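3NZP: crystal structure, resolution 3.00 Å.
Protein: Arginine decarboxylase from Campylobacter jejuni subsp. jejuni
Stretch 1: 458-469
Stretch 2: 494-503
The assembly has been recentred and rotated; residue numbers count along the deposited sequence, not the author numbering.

Stretch 1, residues 458-469: QNFPIMPLDRLD
Stretch 2, residues 494-503: DKPLFLHDVD

Contact between residues 458-469 and 494-503 of one arginine decarboxylase chain, centred on His 500, Arg 467 and Pro 464. The stretches run side by side in the same direction, with CA-CA distances of 9.7 Å for Asn 459 and Lys 495, 8.4 Å for Ile 462 and Leu 497, 7.4 Å for Pro 464 and Leu 499, and 7.7 Å for Arg 467 and His 500. Residues 462-464 form a strand; Arg 467 then turns the backbone with a positive phi (66/28), while His 500 is extended (-70/144). Between them 448 Å² is buried, both sides summed.

The CA-to-CB bond of His 500 (chi1 -48°, m; chi2 76°) points toward stretch 1. Arg 467 lies over one face of its ring: CB of Arg 467 stands 4.2 Å from the ring centroid of His 500, 2° off the normal, a CH-pi contact. Arg 467 O comes within 2.6 Å of His 500 NE2, but the angle is too poor for a hydrogen bond. The Arg 467 side chain (chi1 -142°, between wells; chi2 t, chi3 m, chi4 -97°) continues past the ring, with CD 3.8 Å from His 500 CB, and Val 502 (chi1 m) covers one face of the guanidinium, its CG1 3.4 Å from Arg 467 NE.

Pro 464 (-63/156, C-gamma exo) meets the imidazole at its edge, CG to His 500 ND1 4.1 Å. Pro 464 CG also packs 3.4 Å from CD2 of Leu 499 (m, t), whose CA-CB bond points sideways although its end reaches nearer.

Earlier in both stretches, Leu 497 (t, p) brings CD1 to 3.9 Å from Ile 462 O. Toward the N-terminal end of both, Lys 495 (m, t, m, t) places NZ to donate a 2.8 Å hydrogen bond to Asn 459 OD1 (chi1 -122°, between wells), the one hydrogen bond found between the stretches.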

# COMPACT_ATOMS: atom_id res chain seq x y z
N GLN B 458 8.94 -2.13 7.99
CA GLN B 458 10.00 -2.18 6.97
C GLN B 458 10.81 -0.89 6.78
O GLN B 458 10.28 0.13 6.33
CB GLN B 458 9.42 -2.62 5.61
CG GLN B 458 10.47 -3.08 4.63
CD GLN B 458 11.36 -4.13 5.26
OE1 GLN B 458 10.92 -5.25 5.55
NE2 GLN B 458 12.62 -3.77 5.48
N ASN B 459 12.10 -0.94 7.11
CA ASN B 459 12.95 0.23 6.98
C ASN B 459 14.06 -0.04 5.98
O ASN B 459 14.71 -1.08 6.03
CB ASN B 459 13.55 0.61 8.34
CG ASN B 459 13.20 2.04 8.76
OD1 ASN B 459 12.18 2.27 9.45
ND2 ASN B 459 14.02 3.00 8.33
N PHE B 460 14.29 0.90 5.07
CA PHE B 460 15.34 0.71 4.08
C PHE B 460 16.55 1.57 4.39
O PHE B 460 16.42 2.73 4.78
CB PHE B 460 14.85 1.05 2.68
CG PHE B 460 13.65 0.27 2.27
CD1 PHE B 460 12.37 0.70 2.62
CD2 PHE B 460 13.80 -0.92 1.56
CE1 PHE B 460 11.25 -0.05 2.26
CE2 PHE B 460 12.69 -1.68 1.20
CZ PHE B 460 11.41 -1.25 1.55
N PRO B 461 17.75 1.00 4.22
CA PRO B 461 18.94 1.79 4.50
C PRO B 461 18.96 3.06 3.67
O PRO B 461 18.60 3.05 2.49
CB PRO B 461 20.08 0.83 4.16
CG PRO B 461 19.47 -0.11 3.16
CD PRO B 461 18.10 -0.35 3.74
N ILE B 462 19.39 4.15 4.29
CA ILE B 462 19.45 5.45 3.62
C ILE B 462 20.79 6.13 3.83
O ILE B 462 21.22 6.31 4.96
CB ILE B 462 18.34 6.35 4.16
CG1 ILE B 462 16.98 5.72 3.87
CG2 ILE B 462 18.45 7.73 3.55
CD1 ILE B 462 15.82 6.40 4.54
N MSE B 463 21.46 6.51 2.74
CA MSE B 463 22.75 7.19 2.84
C MSE B 463 23.01 8.06 1.62
O MSE B 463 22.59 7.72 0.51
CB MSE B 463 23.89 6.18 2.96
CG MSE B 463 24.18 5.46 1.67
SE MSE B 463 25.69 4.28 1.81
CE MSE B 463 27.09 5.61 1.91
N PRO B 464 23.71 9.19 1.80
CA PRO B 464 24.01 10.09 0.68
C PRO B 464 24.87 9.39 -0.35
O PRO B 464 25.59 8.45 -0.02
CB PRO B 464 24.75 11.23 1.35
CG PRO B 464 24.20 11.22 2.74
CD PRO B 464 24.18 9.76 3.06
N LEU B 465 24.82 9.86 -1.59
CA LEU B 465 25.61 9.23 -2.64
C LEU B 465 27.06 9.66 -2.66
O LEU B 465 27.91 8.96 -3.23
CB LEU B 465 24.99 9.50 -4.00
CG LEU B 465 23.96 8.45 -4.45
CD1 LEU B 465 22.82 8.39 -3.45
CD2 LEU B 465 23.46 8.80 -5.84
N ASP B 466 27.35 10.79 -2.04
CA ASP B 466 28.70 11.32 -2.01
C ASP B 466 28.90 12.14 -0.75
O ASP B 466 28.02 12.20 0.12
CB ASP B 466 28.95 12.19 -3.24
CG ASP B 466 28.15 13.49 -3.20
OD1 ASP B 466 28.25 14.29 -4.16
OD2 ASP B 466 27.42 13.73 -2.21
N ARG B 467 30.06 12.79 -0.67
CA ARG B 467 30.40 13.63 0.47
C ARG B 467 30.55 12.76 1.73
O ARG B 467 30.35 13.22 2.85
CB ARG B 467 29.32 14.69 0.68
CG ARG B 467 29.85 16.03 1.11
CD ARG B 467 28.71 17.00 1.34
NE ARG B 467 27.94 17.20 0.12
CZ ARG B 467 28.11 18.21 -0.72
NH1 ARG B 467 27.35 18.29 -1.82
NH2 ARG B 467 29.01 19.15 -0.46
N LEU B 468 30.92 11.50 1.52
CA LEU B 468 31.09 10.52 2.60
C LEU B 468 32.41 10.66 3.33
O LEU B 468 32.55 10.21 4.47
CB LEU B 468 30.96 9.11 2.04
CG LEU B 468 29.55 8.79 1.52
CD1 LEU B 468 29.57 7.51 0.69
CD2 LEU B 468 28.61 8.68 2.72
N ASP B 469 33.39 11.27 2.67
CA ASP B 469 34.71 11.49 3.26
C ASP B 469 34.59 12.54 4.37
O ASP B 469 35.50 12.71 5.18
CB ASP B 469 35.69 11.95 2.17
CG ASP B 469 35.15 13.12 1.35
OD1 ASP B 469 35.72 13.39 0.27
OD2 ASP B 469 34.18 13.77 1.78
N ASP B 494 16.48 5.18 17.92
CA ASP B 494 16.98 3.89 17.45
C ASP B 494 17.42 4.02 16.00
O ASP B 494 18.13 3.17 15.47
CB ASP B 494 15.89 2.82 17.56
CG ASP B 494 15.60 2.43 18.99
OD1 ASP B 494 15.32 3.34 19.81
OD2 ASP B 494 15.66 1.22 19.30
N LYS B 495 16.98 5.10 15.36
CA LYS B 495 17.32 5.36 13.97
C LYS B 495 17.91 6.77 13.82
O LYS B 495 17.33 7.64 13.16
CB LYS B 495 16.07 5.21 13.09
CG LYS B 495 15.39 3.85 13.20
CD LYS B 495 14.33 3.64 12.12
CE LYS B 495 13.23 4.68 12.21
NZ LYS B 495 12.19 4.45 11.17
N PRO B 496 19.08 7.01 14.44
CA PRO B 496 19.75 8.31 14.38
C PRO B 496 20.36 8.59 13.01
O PRO B 496 21.48 8.16 12.71
CB PRO B 496 20.81 8.20 15.46
CG PRO B 496 21.21 6.76 15.36
CD PRO B 496 19.85 6.07 15.28
N LEU B 497 19.63 9.33 12.17
CA LEU B 497 20.11 9.65 10.84
C LEU B 497 20.77 11.02 10.79
O LEU B 497 20.20 12.01 11.26
CB LEU B 497 18.95 9.62 9.84
CG LEU B 497 19.33 9.77 8.36
CD1 LEU B 497 20.10 8.54 7.90
CD2 LEU B 497 18.06 9.96 7.53
N PHE B 498 21.97 11.07 10.24
CA PHE B 498 22.72 12.33 10.11
C PHE B 498 23.16 12.58 8.67
O PHE B 498 23.80 11.72 8.06
CB PHE B 498 23.96 12.33 11.01
CG PHE B 498 23.63 12.41 12.47
CD1 PHE B 498 23.36 11.26 13.19
CD2 PHE B 498 23.52 13.65 13.09
CE1 PHE B 498 22.97 11.34 14.52
CE2 PHE B 498 23.12 13.74 14.43
CZ PHE B 498 22.85 12.58 15.14
N LEU B 499 22.80 13.75 8.15
CA LEU B 499 23.16 14.15 6.78
C LEU B 499 24.01 15.40 6.79
O LEU B 499 23.93 16.21 7.72
CB LEU B 499 21.90 14.41 5.96
CG LEU B 499 21.03 13.18 5.75
CD1 LEU B 499 19.71 13.60 5.16
CD2 LEU B 499 21.77 12.19 4.85
N HIS B 500 24.81 15.58 5.75
CA HIS B 500 25.67 16.75 5.66
C HIS B 500 24.88 18.03 5.44
O HIS B 500 23.87 18.04 4.74
CB HIS B 500 26.71 16.56 4.55
CG HIS B 500 27.40 15.23 4.60
ND1 HIS B 500 26.80 14.07 4.18
CD2 HIS B 500 28.63 14.88 5.05
CE1 HIS B 500 27.63 13.05 4.36
NE2 HIS B 500 28.75 13.52 4.89
N ASP B 501 25.34 19.12 6.05
CA ASP B 501 24.68 20.41 5.90
C ASP B 501 25.09 20.98 4.55
O ASP B 501 26.15 21.56 4.42
CB ASP B 501 25.12 21.36 7.01
CG ASP B 501 24.39 22.68 6.96
OD1 ASP B 501 24.66 23.54 7.82
OD2 ASP B 501 23.54 22.85 6.06
N VAL B 502 24.24 20.80 3.55
CA VAL B 502 24.56 21.29 2.22
C VAL B 502 23.65 22.42 1.78
O VAL B 502 22.62 22.68 2.41
CB VAL B 502 24.47 20.15 1.19
CG1 VAL B 502 25.51 19.07 1.51
CG2 VAL B 502 23.07 19.56 1.22
N ASP B 503 24.03 23.11 0.71
CA ASP B 503 23.24 24.20 0.17
C ASP B 503 22.59 23.73 -1.13
O ASP B 503 23.24 23.67 -2.17
CB ASP B 503 24.14 25.41 -0.11
CG ASP B 503 23.34 26.64 -0.53
OD1 ASP B 503 23.97 27.70 -0.76
OD2 ASP B 503 22.10 26.55 -0.62